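Local coordinates for putative methyltransferase (Porphyromonas gingivalis, PDB 3LL7), which probably transfers a methyl group to a substrate that is not yet known, at residues A[201-206]-A[245-250]; A[115-120]-A[160-165]; A[16-21]-A[46-51]. All blocks are in the same frame, centred on the assembly; numbering follows the deposited sequence.

Contact 1: A[201-206]-A[245-250]; sequences FCSSIL and SLNEAT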
ATOM      1  N   PHE A 201      -4.919  19.414 -19.312  1.00 16.55           N
ATOM      2  CA  PHE A 201      -3.737  20.221 -18.982  1.00 16.73           C
ATOM      3  C   PHE A 201      -2.595  19.431 -18.378  1.00 17.19           C
ATOM      4  O   PHE A 201      -1.687  20.007 -17.771  1.00 17.96           O
ATOM      5  CB  PHE A 201      -4.122  21.367 -18.044  1.00 16.67           C
ATOM      6  CG  PHE A 201      -5.015  22.372 -18.681  1.00 14.89           C
ATOM      7  CD1 PHE A 201      -4.481  23.375 -19.493  1.00 14.47           C
ATOM      8  CD2 PHE A 201      -6.393  22.322 -18.488  1.00 14.27           C
ATOM      9  CE1 PHE A 201      -5.300  24.314 -20.102  1.00 14.49           C
ATOM     10  CE2 PHE A 201      -7.233  23.279 -19.099  1.00 12.63           C
ATOM     11  CZ  PHE A 201      -6.678  24.268 -19.903  1.00 15.33           C
ATOM     12  N   CYS A 202      -2.656  18.112 -18.529  1.00 16.95           N
ATOM     13  CA  CYS A 202      -1.567  17.231 -18.145  1.00 17.14           C
ATOM     14  C   CYS A 202      -1.527  16.041 -19.098  1.00 17.01           C
ATOM     15  O   CYS A 202      -2.465  15.839 -19.893  1.00 18.02           O
ATOM     16  CB  CYS A 202      -1.728  16.769 -16.685  1.00 16.89           C
ATOM     17  SG  CYS A 202      -3.187  15.748 -16.380  1.00 17.36           S
ATOM     18  N   SER A 203      -0.436  15.279 -19.058  1.00 16.33           N
ATOM     19  CA  SER A 203      -0.369  14.030 -19.812  1.00 16.22           C
ATOM     20  C   SER A 203      -1.203  12.955 -19.119  1.00 15.63           C
ATOM     21  O   SER A 203      -2.063  12.342 -19.755  1.00 15.40           O
ATOM     22  CB  SER A 203       1.077  13.562 -20.013  1.00 16.64           C
ATOM     23  OG  SER A 203       1.771  14.424 -20.906  1.00 18.44           O
ATOM     24  N   SER A 204      -0.959  12.747 -17.819  1.00 14.43           N
ATOM     25  CA  SER A 204      -1.762  11.832 -17.015  1.00 14.14           C
ATOM     26  C   SER A 204      -2.088  12.374 -15.631  1.00 13.90           C
ATOM     27  O   SER A 204      -1.343  13.193 -15.091  1.00 13.87           O
ATOM     28  CB  SER A 204      -1.025  10.506 -16.824  1.00 14.18           C
ATOM     29  OG  SER A 204      -1.008   9.764 -18.030  1.00 16.18           O
ATOM     30  N   ILE A 205      -3.204  11.913 -15.075  1.00 13.32           N
ATOM     31  CA  ILE A 205      -3.468  12.047 -13.645  1.00 13.09           C
ATOM     32  C   ILE A 205      -3.221  10.689 -12.991  1.00 12.72           C
ATOM     33  O   ILE A 205      -3.701   9.663 -13.503  1.00 12.63           O
ATOM     34  CB  ILE A 205      -4.918  12.443 -13.342  1.00 12.98           C
ATOM     35  CG1 ILE A 205      -5.201  13.888 -13.819  1.00 13.64           C
ATOM     36  CG2 ILE A 205      -5.206  12.334 -11.839  1.00 14.62           C
ATOM     37  CD1 ILE A 205      -6.673  14.227 -13.814  1.00 15.82           C
ATOM     38  N   LEU A 206      -2.508  10.707 -11.866  1.00 12.68           N
ATOM     39  CA  LEU A 206      -2.234   9.482 -11.070  1.00 12.89           C
ATOM     40  C   LEU A 206      -2.919   9.684  -9.719  1.00 13.04           C
ATOM     41  O   LEU A 206      -2.610  10.660  -9.016  1.00 13.45           O
ATOM     42  CB  LEU A 206      -0.729   9.300 -10.868  1.00 13.28           C
ATOM     43  CG  LEU A 206      -0.280   8.018 -10.130  1.00 14.67           C
ATOM     44  CD1 LEU A 206      -0.676   6.735 -10.914  1.00 17.65           C
ATOM     45  CD2 LEU A 206       1.218   8.045  -9.804  1.00 16.29           C
ATOM     46  N   SER A 245      -5.773   9.359 -18.572  1.00 16.93           N
ATOM     47  CA  SER A 245      -5.151  10.163 -19.593  1.00 17.58           C
ATOM     48  C   SER A 245      -6.111  10.323 -20.764  1.00 18.67           C
ATOM     49  O   SER A 245      -6.667   9.327 -21.246  1.00 18.18           O
ATOM     50  CB  SER A 245      -3.839   9.509 -20.042  1.00 17.30           C
ATOM     51  OG  SER A 245      -3.170  10.300 -21.014  1.00 18.48           O
ATOM     52  N   LEU A 246      -6.343  11.577 -21.162  1.00 19.85           N
ATOM     53  CA  LEU A 246      -7.094  11.923 -22.404  1.00 21.43           C
ATOM     54  C   LEU A 246      -6.214  11.702 -23.630  1.00 22.16           C
ATOM     55  O   LEU A 246      -6.677  11.728 -24.782  1.00 22.48           O
ATOM     56  CB  LEU A 246      -7.501  13.396 -22.384  1.00 21.48           C
ATOM     57  CG  LEU A 246      -8.718  13.945 -21.629  1.00 23.08           C
ATOM     58  CD1 LEU A 246      -8.828  15.454 -21.888  1.00 22.97           C
ATOM     59  CD2 LEU A 246     -10.009  13.271 -22.033  1.00 24.16           C
ATOM     60  N   ASN A 247      -4.940  11.484 -23.344  1.00 23.38           N
ATOM     61  CA  ASN A 247      -3.849  11.374 -24.291  1.00 24.60           C
ATOM     62  C   ASN A 247      -3.920  10.100 -25.100  1.00 24.33           C
ATOM     63  O   ASN A 247      -3.347  10.012 -26.171  1.00 25.15           O
ATOM     64  CB  ASN A 247      -2.534  11.378 -23.496  1.00 25.26           C
ATOM     65  CG  ASN A 247      -1.429  12.168 -24.170  1.00 27.23           C
ATOM     66  OD1 ASN A 247      -1.107  11.934 -25.342  1.00 31.22           O
ATOM     67  ND2 ASN A 247      -0.822  13.099 -23.425  1.00 27.06           N
ATOM     68  N   GLU A 248      -4.614   9.106 -24.565  1.00 24.13           N
ATOM     69  CA  GLU A 248      -4.651   7.760 -25.123  1.00 23.45           C
ATOM     70  C   GLU A 248      -6.129   7.391 -25.312  1.00 21.96           C
ATOM     71  O   GLU A 248      -7.003   7.989 -24.681  1.00 21.30           O
ATOM     72  CB  GLU A 248      -3.920   6.800 -24.160  1.00 24.31           C
ATOM     73  CG  GLU A 248      -2.459   7.238 -23.810  1.00 26.80           C
ATOM     74  CD  GLU A 248      -1.923   6.688 -22.474  1.00 30.38           C
ATOM     75  OE1 GLU A 248      -2.345   5.594 -22.042  1.00 33.32           O
ATOM     76  OE2 GLU A 248      -1.059   7.347 -21.849  1.00 31.51           O
ATOM     77  N   ALA A 249      -6.423   6.438 -26.191  1.00 20.94           N
ATOM     78  CA  ALA A 249      -7.807   6.020 -26.419  1.00 20.11           C
ATOM     79  C   ALA A 249      -8.492   5.525 -25.148  1.00 20.24           C
ATOM     80  O   ALA A 249      -7.847   4.899 -24.290  1.00 19.34           O
ATOM     81  CB  ALA A 249      -7.871   4.938 -27.506  1.00 20.18           C
ATOM     82  N   THR A 250      -9.789   5.811 -25.027  1.00 19.61           N
ATOM     83  CA  THR A 250     -10.619   5.242 -23.958  1.00 19.49           C
ATOM     84  C   THR A 250     -10.607   3.706 -24.033  1.00 18.69           C
ATOM     85  O   THR A 250     -10.701   3.131 -25.114  1.00 17.91           O
ATOM     86  CB  THR A 250     -12.079   5.781 -24.024  1.00 20.03           C
ATOM     87  OG1 THR A 250     -12.083   7.180 -23.704  1.00 21.71           O
ATOM     88  CG2 THR A 250     -12.993   5.059 -23.032  1.00 21.47           C
TER
HETATM   89  O   HOH W   1      -4.695  13.701 -20.030  1.00 15.95           O

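Contact 2: A[115-120]-A[160-165]; sequences ASQGIY and KTFHPD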
ATOM      1  N   ALA A 115      11.134  13.599 -11.669  1.00 10.32           N
ATOM      2  CA  ALA A 115      10.741  14.875 -12.255  1.00 10.05           C
ATOM      3  C   ALA A 115      11.768  15.955 -11.931  1.00 10.77           C
ATOM      4  O   ALA A 115      12.440  15.880 -10.905  1.00 11.17           O
ATOM      5  CB  ALA A 115       9.371  15.277 -11.724  1.00 10.27           C
ATOM      6  N   SER A 116      11.886  16.950 -12.804  1.00 10.92           N
ATOM      7  CA  SER A 116      12.811  18.067 -12.579  1.00 11.84           C
ATOM      8  C   SER A 116      12.130  19.271 -11.948  1.00 11.87           C
ATOM      9  O   SER A 116      12.787  20.092 -11.310  1.00 11.79           O
ATOM     10  CB  SER A 116      13.489  18.497 -13.886  1.00 12.09           C
ATOM     11  OG  SER A 116      12.522  18.755 -14.900  1.00 13.91           O
ATOM     12  N   GLN A 117      10.825  19.402 -12.164  1.00 11.84           N
ATOM     13  CA  GLN A 117      10.074  20.535 -11.635  1.00 12.38           C
ATOM     14  C   GLN A 117       8.774  20.040 -11.010  1.00 11.53           C
ATOM     15  O   GLN A 117       8.120  19.155 -11.559  1.00 11.61           O
ATOM     16  CB  GLN A 117       9.759  21.547 -12.743  1.00 12.27           C
ATOM     17  CG  GLN A 117      10.944  21.995 -13.577  1.00 15.22           C
ATOM     18  CD  GLN A 117      10.507  22.838 -14.754  1.00 16.05           C
ATOM     19  OE1 GLN A 117      10.445  22.363 -15.890  1.00 19.72           O
ATOM     20  NE2 GLN A 117      10.160  24.083 -14.481  1.00 18.17           N
ATOM     21  N   GLY A 118       8.401  20.613  -9.867  1.00 11.27           N
ATOM     22  CA  GLY A 118       7.162  20.226  -9.204  1.00 10.25           C
ATOM     23  C   GLY A 118       6.478  21.338  -8.440  1.00 10.37           C
ATOM     24  O   GLY A 118       7.125  22.284  -7.960  1.00 10.48           O
ATOM     25  N   ILE A 119       5.160  21.243  -8.363  1.00  9.36           N
ATOM     26  CA  ILE A 119       4.361  22.092  -7.480  1.00  8.71           C
ATOM     27  C   ILE A 119       3.678  21.187  -6.465  1.00  8.53           C
ATOM     28  O   ILE A 119       3.016  20.217  -6.825  1.00  7.47           O
ATOM     29  CB  ILE A 119       3.282  22.904  -8.280  1.00  8.64           C
ATOM     30  CG1 ILE A 119       3.954  23.794  -9.335  1.00  9.31           C
ATOM     31  CG2 ILE A 119       2.392  23.718  -7.319  1.00  8.35           C
ATOM     32  CD1 ILE A 119       2.977  24.621 -10.226  1.00  9.89           C
ATOM     33  N   TYR A 120       3.856  21.514  -5.190  1.00  7.92           N
ATOM     34  CA  TYR A 120       3.265  20.782  -4.095  1.00  7.34           C
ATOM     35  C   TYR A 120       2.218  21.734  -3.549  1.00  7.30           C
ATOM     36  O   TYR A 120       2.498  22.933  -3.393  1.00  8.54           O
ATOM     37  CB  TYR A 120       4.363  20.522  -3.057  1.00  6.68           C
ATOM     38  CG  TYR A 120       3.907  20.280  -1.628  1.00  7.51           C
ATOM     39  CD1 TYR A 120       4.019  19.023  -1.060  1.00 10.72           C
ATOM     40  CD2 TYR A 120       3.436  21.329  -0.825  1.00  9.84           C
ATOM     41  CE1 TYR A 120       3.633  18.783   0.277  1.00 10.07           C
ATOM     42  CE2 TYR A 120       3.048  21.103   0.510  1.00 10.19           C
ATOM     43  CZ  TYR A 120       3.152  19.806   1.044  1.00 10.04           C
ATOM     44  OH  TYR A 120       2.797  19.557   2.355  1.00  7.60           O
ATOM     45  N   LYS A 160      -2.868  25.074 -14.686  1.00 11.38           N
ATOM     46  CA  LYS A 160      -3.120  24.993 -16.138  1.00 12.67           C
ATOM     47  C   LYS A 160      -2.002  25.611 -16.968  1.00 12.78           C
ATOM     48  O   LYS A 160      -1.614  25.049 -17.989  1.00 12.95           O
ATOM     49  CB  LYS A 160      -4.475  25.598 -16.514  1.00 12.34           C
ATOM     50  CG  LYS A 160      -5.628  24.849 -15.885  1.00 13.21           C
ATOM     51  CD  LYS A 160      -6.958  25.516 -16.163  1.00 14.07           C
ATOM     52  CE  LYS A 160      -8.039  24.836 -15.345  1.00 13.66           C
ATOM     53  NZ  LYS A 160      -9.382  25.356 -15.686  1.00 13.63           N
ATOM     54  N   THR A 161      -1.488  26.751 -16.513  1.00 13.54           N
ATOM     55  CA  THR A 161      -0.347  27.406 -17.149  1.00 14.35           C
ATOM     56  C   THR A 161       0.919  26.553 -17.086  1.00 14.41           C
ATOM     57  O   THR A 161       1.646  26.437 -18.084  1.00 14.35           O
ATOM     58  CB  THR A 161      -0.099  28.804 -16.535  1.00 14.83           C
ATOM     59  OG1 THR A 161      -1.281  29.592 -16.719  1.00 15.18           O
ATOM     60  CG2 THR A 161       1.096  29.499 -17.197  1.00 14.70           C
ATOM     61  N   PHE A 162       1.154  25.933 -15.925  1.00 14.01           N
ATOM     62  CA  PHE A 162       2.289  25.039 -15.730  1.00 13.83           C
ATOM     63  C   PHE A 162       2.258  23.889 -16.729  1.00 13.97           C
ATOM     64  O   PHE A 162       3.302  23.484 -17.241  1.00 14.44           O
ATOM     65  CB  PHE A 162       2.287  24.487 -14.296  1.00 13.20           C
ATOM     66  CG  PHE A 162       3.552  23.764 -13.903  1.00 12.64           C
ATOM     67  CD1 PHE A 162       4.806  24.324 -14.145  1.00 14.15           C
ATOM     68  CD2 PHE A 162       3.480  22.536 -13.244  1.00 10.85           C
ATOM     69  CE1 PHE A 162       5.976  23.659 -13.756  1.00 14.33           C
ATOM     70  CE2 PHE A 162       4.640  21.869 -12.844  1.00 11.07           C
ATOM     71  CZ  PHE A 162       5.890  22.422 -13.107  1.00 13.48           C
ATOM     72  N   HIS A 163       1.051  23.400 -17.012  1.00 13.73           N
ATOM     73  CA  HIS A 163       0.822  22.271 -17.919  1.00 15.48           C
ATOM     74  C   HIS A 163       1.718  21.076 -17.572  1.00 14.80           C
ATOM     75  O   HIS A 163       2.564  20.686 -18.378  1.00 15.21           O
ATOM     76  CB  HIS A 163       1.007  22.691 -19.388  1.00 15.47           C
ATOM     77  CG  HIS A 163       0.290  21.801 -20.359  1.00 18.35           C
ATOM     78  ND1 HIS A 163       0.560  20.452 -20.474  1.00 20.12           N
ATOM     79  CD2 HIS A 163      -0.699  22.064 -21.246  1.00 19.76           C
ATOM     80  CE1 HIS A 163      -0.227  19.925 -21.395  1.00 20.10           C
ATOM     81  NE2 HIS A 163      -1.002  20.880 -21.877  1.00 21.56           N
ATOM     82  N   PRO A 164       1.555  20.504 -16.357  1.00 14.95           N
ATOM     83  CA  PRO A 164       2.460  19.434 -15.928  1.00 14.77           C
ATOM     84  C   PRO A 164       2.294  18.146 -16.739  1.00 15.40           C
ATOM     85  O   PRO A 164       1.238  17.917 -17.347  1.00 15.38           O
ATOM     86  CB  PRO A 164       2.031  19.195 -14.476  1.00 14.78           C
ATOM     87  CG  PRO A 164       0.560  19.492 -14.506  1.00 14.26           C
ATOM     88  CD  PRO A 164       0.493  20.735 -15.360  1.00 14.68           C
ATOM     89  N   ASP A 165       3.339  17.323 -16.746  1.00 15.16           N
ATOM     90  CA  ASP A 165       3.269  16.006 -17.379  1.00 15.59           C
ATOM     91  C   ASP A 165       2.351  15.136 -16.535  1.00 15.51           C
ATOM     92  O   ASP A 165       1.556  14.367 -17.069  1.00 15.25           O
ATOM     93  CB  ASP A 165       4.668  15.406 -17.494  1.00 15.13           C
ATOM     94  CG  ASP A 165       5.563  16.205 -18.430  1.00 16.37           C
ATOM     95  OD1 ASP A 165       5.369  16.082 -19.650  1.00 18.19           O
ATOM     96  OD2 ASP A 165       6.460  16.944 -17.956  1.00 13.55           O
TER

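Contact 3: A[16-21]-A[46-51]; sequences RWAKLY and TQIELW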
ATOM      1  N   ARG A  16      17.433  21.954  16.225  1.00 10.84           N
ATOM      2  CA  ARG A  16      18.738  21.997  16.941  1.00 11.44           C
ATOM      3  C   ARG A  16      18.547  21.554  18.413  1.00 11.38           C
ATOM      4  O   ARG A  16      19.318  20.728  18.931  1.00 12.52           O
ATOM      5  CB  ARG A  16      19.368  23.392  16.772  1.00 10.86           C
ATOM      6  CG  ARG A  16      20.563  23.780  17.696  1.00 13.53           C
ATOM      7  CD  ARG A  16      21.046  25.209  17.350  1.00 17.87           C
ATOM      8  NE  ARG A  16      20.034  26.241  17.617  1.00 20.15           N
ATOM      9  CZ  ARG A  16      19.812  26.784  18.817  1.00 22.62           C
ATOM     10  NH1 ARG A  16      18.879  27.735  18.961  1.00 19.98           N
ATOM     11  NH2 ARG A  16      20.563  26.424  19.868  1.00 20.24           N
ATOM     12  N   TRP A  17      17.507  22.067  19.084  1.00 10.62           N
ATOM     13  CA  TRP A  17      17.270  21.681  20.487  1.00 10.37           C
ATOM     14  C   TRP A  17      16.870  20.192  20.636  1.00 11.35           C
ATOM     15  O   TRP A  17      17.320  19.523  21.575  1.00 10.58           O
ATOM     16  CB  TRP A  17      16.192  22.553  21.116  1.00 10.34           C
ATOM     17  CG  TRP A  17      16.616  23.990  21.376  1.00  8.77           C
ATOM     18  CD1 TRP A  17      17.823  24.441  21.896  1.00 10.66           C
ATOM     19  CD2 TRP A  17      15.806  25.143  21.176  1.00  9.56           C
ATOM     20  NE1 TRP A  17      17.792  25.826  21.990  1.00 12.75           N
ATOM     21  CE2 TRP A  17      16.565  26.271  21.567  1.00 11.29           C
ATOM     22  CE3 TRP A  17      14.501  25.330  20.696  1.00  9.33           C
ATOM     23  CZ2 TRP A  17      16.066  27.590  21.478  1.00 11.11           C
ATOM     24  CZ3 TRP A  17      13.988  26.646  20.602  1.00 10.67           C
ATOM     25  CH2 TRP A  17      14.777  27.757  21.005  1.00 11.25           C
ATOM     26  N   ALA A  18      16.051  19.690  19.707  1.00 10.97           N
ATOM     27  CA  ALA A  18      15.651  18.255  19.707  1.00 11.36           C
ATOM     28  C   ALA A  18      16.851  17.341  19.607  1.00 12.14           C
ATOM     29  O   ALA A  18      16.877  16.267  20.219  1.00 12.28           O
ATOM     30  CB  ALA A  18      14.714  17.952  18.562  1.00 11.08           C
ATOM     31  N   LYS A  19      17.836  17.763  18.820  1.00 12.96           N
ATOM     32  CA  LYS A  19      19.079  17.017  18.695  1.00 14.39           C
ATOM     33  C   LYS A  19      20.004  17.177  19.907  1.00 13.87           C
ATOM     34  O   LYS A  19      20.538  16.192  20.440  1.00 12.74           O
ATOM     35  CB  LYS A  19      19.802  17.450  17.411  1.00 15.38           C
ATOM     36  CG  LYS A  19      21.194  16.864  17.258  1.00 19.01           C
ATOM     37  CD  LYS A  19      21.772  17.136  15.868  1.00 24.35           C
ATOM     38  CE  LYS A  19      23.189  16.573  15.752  1.00 29.49           C
ATOM     39  NZ  LYS A  19      23.705  16.726  14.359  1.00 32.25           N
ATOM     40  N   LEU A  20      20.217  18.423  20.326  1.00 13.88           N
ATOM     41  CA  LEU A  20      21.105  18.712  21.471  1.00 13.72           C
ATOM     42  C   LEU A  20      20.605  17.986  22.730  1.00 14.03           C
ATOM     43  O   LEU A  20      21.399  17.449  23.506  1.00 13.68           O
ATOM     44  CB  LEU A  20      21.161  20.230  21.720  1.00 13.67           C
ATOM     45  CG  LEU A  20      22.068  20.677  22.864  1.00 13.86           C
ATOM     46  CD1 LEU A  20      23.485  20.254  22.572  1.00 14.51           C
ATOM     47  CD2 LEU A  20      21.995  22.201  23.068  1.00 11.62           C
ATOM     48  N   TYR A  21      19.285  17.943  22.912  1.00 13.82           N
ATOM     49  CA  TYR A  21      18.709  17.403  24.148  1.00 14.78           C
ATOM     50  C   TYR A  21      18.033  16.063  23.903  1.00 14.84           C
ATOM     51  O   TYR A  21      17.162  15.649  24.669  1.00 15.08           O
ATOM     52  CB  TYR A  21      17.752  18.418  24.803  1.00 15.12           C
ATOM     53  CG  TYR A  21      18.432  19.715  25.178  1.00 16.12           C
ATOM     54  CD1 TYR A  21      19.425  19.746  26.171  1.00 19.56           C
ATOM     55  CD2 TYR A  21      18.114  20.916  24.521  1.00 16.76           C
ATOM     56  CE1 TYR A  21      20.066  20.934  26.513  1.00 20.73           C
ATOM     57  CE2 TYR A  21      18.761  22.124  24.858  1.00 18.55           C
ATOM     58  CZ  TYR A  21      19.733  22.122  25.854  1.00 20.25           C
ATOM     59  OH  TYR A  21      20.393  23.292  26.198  1.00 21.16           O
ATOM     60  N   THR A  46       7.670  17.293  21.571  1.00 13.75           N
ATOM     61  CA  THR A  46       6.882  16.618  20.536  1.00 14.73           C
ATOM     62  C   THR A  46       7.787  15.927  19.512  1.00 14.27           C
ATOM     63  O   THR A  46       7.511  14.788  19.136  1.00 14.89           O
ATOM     64  CB  THR A  46       5.890  17.581  19.841  1.00 14.86           C
ATOM     65  OG1 THR A  46       4.936  18.059  20.800  1.00 15.51           O
ATOM     66  CG2 THR A  46       5.150  16.896  18.711  1.00 15.19           C
ATOM     67  N   GLN A  47       8.836  16.617  19.051  1.00 14.60           N
ATOM     68  CA  GLN A  47       9.789  16.032  18.088  1.00 14.09           C
ATOM     69  C   GLN A  47      10.511  14.825  18.683  1.00 14.28           C
ATOM     70  O   GLN A  47      10.612  13.766  18.037  1.00 15.72           O
ATOM     71  CB  GLN A  47      10.815  17.055  17.585  1.00 14.46           C
ATOM     72  CG  GLN A  47      10.226  18.188  16.762  1.00 14.99           C
ATOM     73  CD  GLN A  47       9.436  17.694  15.558  1.00 14.79           C
ATOM     74  OE1 GLN A  47      10.007  17.094  14.648  1.00 15.72           O
ATOM     75  NE2 GLN A  47       8.125  17.944  15.543  1.00 14.09           N
ATOM     76  N   ILE A  48      10.974  14.964  19.925  1.00 12.76           N
ATOM     77  CA  ILE A  48      11.600  13.851  20.618  1.00 11.55           C
ATOM     78  C   ILE A  48      10.619  12.678  20.787  1.00 12.64           C
ATOM     79  O   ILE A  48      10.975  11.542  20.467  1.00 11.72           O
ATOM     80  CB  ILE A  48      12.242  14.291  21.964  1.00 10.94           C
ATOM     81  CG1 ILE A  48      13.416  15.235  21.673  1.00  9.30           C
ATOM     82  CG2 ILE A  48      12.685  13.078  22.777  1.00  9.49           C
ATOM     83  CD1 ILE A  48      13.971  15.999  22.892  1.00  6.70           C
ATOM     84  N   GLU A  49       9.397  12.959  21.261  1.00 13.66           N
ATOM     85  CA  GLU A  49       8.384  11.897  21.510  1.00 15.02           C
ATOM     86  C   GLU A  49       8.158  11.036  20.285  1.00 15.38           C
ATOM     87  O   GLU A  49       8.071   9.814  20.393  1.00 15.86           O
ATOM     88  CB  GLU A  49       7.033  12.459  22.022  1.00 14.99           C
ATOM     89  CG  GLU A  49       6.050  11.415  22.658  1.00 16.63           C
ATOM     90  CD  GLU A  49       5.094  10.716  21.660  1.00 18.56           C
ATOM     91  OE1 GLU A  49       4.898  11.226  20.535  1.00 21.12           O
ATOM     92  OE2 GLU A  49       4.526   9.640  22.003  1.00 19.30           O
ATOM     93  N   LEU A  50       8.072  11.658  19.114  1.00 15.87           N
ATOM     94  CA  LEU A  50       7.671  10.909  17.923  1.00 17.04           C
ATOM     95  C   LEU A  50       8.850  10.398  17.096  1.00 17.47           C
ATOM     96  O   LEU A  50       8.647   9.723  16.096  1.00 17.87           O
ATOM     97  CB  LEU A  50       6.682  11.719  17.056  1.00 16.73           C
ATOM     98  CG  LEU A  50       7.103  13.054  16.451  1.00 16.37           C
ATOM     99  CD1 LEU A  50       8.138  12.841  15.348  1.00 16.43           C
ATOM    100  CD2 LEU A  50       5.891  13.843  15.912  1.00 15.63           C
ATOM    101  N   TRP A  51      10.077  10.702  17.504  1.00 17.61           N
ATOM    102  CA  TRP A  51      11.233  10.232  16.721  1.00 18.19           C
ATOM    103  C   TRP A  51      11.338   8.701  16.593  1.00 18.60           C
ATOM    104  O   TRP A  51      11.620   8.201  15.492  1.00 18.49           O
ATOM    105  CB  TRP A  51      12.560  10.843  17.209  1.00 18.76           C
ATOM    106  CG  TRP A  51      13.476  11.137  16.062  1.00 19.38           C
ATOM    107  CD1 TRP A  51      14.550  10.397  15.658  1.00 19.51           C
ATOM    108  CD2 TRP A  51      13.358  12.222  15.127  1.00 21.01           C
ATOM    109  NE1 TRP A  51      15.126  10.967  14.548  1.00 18.66           N
ATOM    110  CE2 TRP A  51      14.411  12.081  14.190  1.00 20.90           C
ATOM    111  CE3 TRP A  51      12.474  13.308  14.996  1.00 22.00           C
ATOM    112  CZ2 TRP A  51      14.616  12.997  13.132  1.00 21.08           C
ATOM    113  CZ3 TRP A  51      12.672  14.216  13.936  1.00 23.95           C
ATOM    114  CH2 TRP A  51      13.738  14.046  13.021  1.00 23.19           C
TER

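Contact 1: A[201-206]-A[245-250]
A polar contact between backbone and side chain joins Ser203, just ahead of strand 204-209, to Ser245, just past the end of its antiparallel partner, strand 236-244. Ser204 CA and Ser245 CA lie 4.6 Å apart, so the two chains are still side by side here. The hydroxyl of Ser245 approaches the carbonyl of Ser203, with Ser245 OG to Ser203 O at 2.6 Å; the serine donates, although its OG is crowded in the model and the exact length is doubtful. Water 1, lying 3.0 Å from Ser203 O, probably donates to the same carbonyl, and it accepts from Leu246 N at 2.9 Å, which would make it a bridge between the two backbones. The remaining contacts are looser. Ser204 OG rests 3.5 Å from Ser245 CB while its hydroxyl bonds Arg243, and the Asn247 amide lies alongside Ser203, with Asn247 ND2 3.8 Å from Ser203 CA. Arg243 also forms a salt bridge with Glu248, so one guanidinium ties Ser204 to the outgoing loop. On its other side, strand 204-209 pairs in parallel with strand 166-173, and Ile205 packs on Leu194 and Ala195 of helix 191-198.

Contact 2: A[115-120]-A[160-165]
The Phe162 ring carries Ile119 on one face and Gln117 at its edge. Ile119 CD1 stands over that face, 4.0 Å from the ring centroid and 24° off the normal, which meets the geometry of a CH-pi contact. The methyl is displaced toward the rim on the CG and CD2 side, and its closest ring atom is Phe162 CD2 at 3.7 Å from Ile119 CD1. Ile119 CG1 follows behind, 4.1 Å from Phe162 CE2, so the branch runs along the ring; the isoleucine and the phenylalanine reach out from their backbones in opposing directions and overlap flank to flank. At the far end of the ring, Gln117 CB meets the edge in the ring plane, 4.0 Å from Phe162 CZ. The phenylalanine reaches both residues because its CG is swung anti to the backbone N (chi1 -169°), which sends the ring from the last turn of helix 156-162 toward strand 117-122. Gln117 and Ile119 are two apart on that strand and therefore present their side chains to the same side of the sheet, with Gly118 between them. Phe162 also touches Val98 of the adjacent parallel strand 96-99, so through Ile119, Gln117 and Val98 the ring packs its helix against two strands of the sheet. Ile119 in turn touches Leu148 of strand 144-149. After Phe162 the helix ends at His163, whose phi is positive (50°), and the chain turns into strand 166-173. No hydrogen bond crosses between the two segments: the attachment is apolar, made of one CH-pi contact over the ring face and van der Waals touches at the ring edge.

Contact 3: A[16-21]-A[46-51]
Helices 8-20 and 38-57 come within 6.1 Å at the alpha-carbons of Ala18 and Ile48, a close approach centred on the small side chain of the alanine. Ala18 CB points at the second helix and meets Gln47 CB at 4.1 Å, methyl against methylene. Beyond that carbon the glutamine bends away (chi2 -56°), and its amide nitrogen bonds Ile69 O; the contact therefore uses the aliphatic base of Gln47 while its polar end serves another part of the chain. Ile48 lies across the C-terminal end of helix 8-20. Its CG1 branch, anti to the carbonyl carbon (chi1 -66°), passes 3.9 Å from Ala18 O and carries Ile48 CD1 onward to 3.7 Å from Tyr21 O. A hydrocarbon arm thus rests on the carbonyl groups of the last helical turn and of the first residue beyond it. The phenol of Tyr21 heads elsewhere, its hydroxyl bonding Asp35 N, and both Tyr21 and Ile48 touch Ile29 of helix 26-31. No hydrogen bond links the two segments. This is helix-to-helix packing through an alanine and a beta-branched residue, within the helical N-terminal domain of the PG_1098 family.

Overall arrangement
Contacts 1 and 2 belong to one mixed sheet and touch directly, with centres about 15 Å apart. They meet where Pro164 and Asp165 pass 201-204; Asp165 O lies 3.1 Å from Ser204 N in a probable hydrogen bond, so the chain leaving contact 2 runs beside the chain entering contact 1. The parallel strands with intervening helices at contact 2 are consistent with a Rossmann-like methyltransferase core, whereas contact 1 involves an antiparallel pairing in that sheet. Contact 3 is separate: its centre is about 34 Å from that of contact 2 and about 44 Å from that of contact 1, in the helical N-terminal region. Along the chain the three contacts follow in series, 3, then 2, then 1.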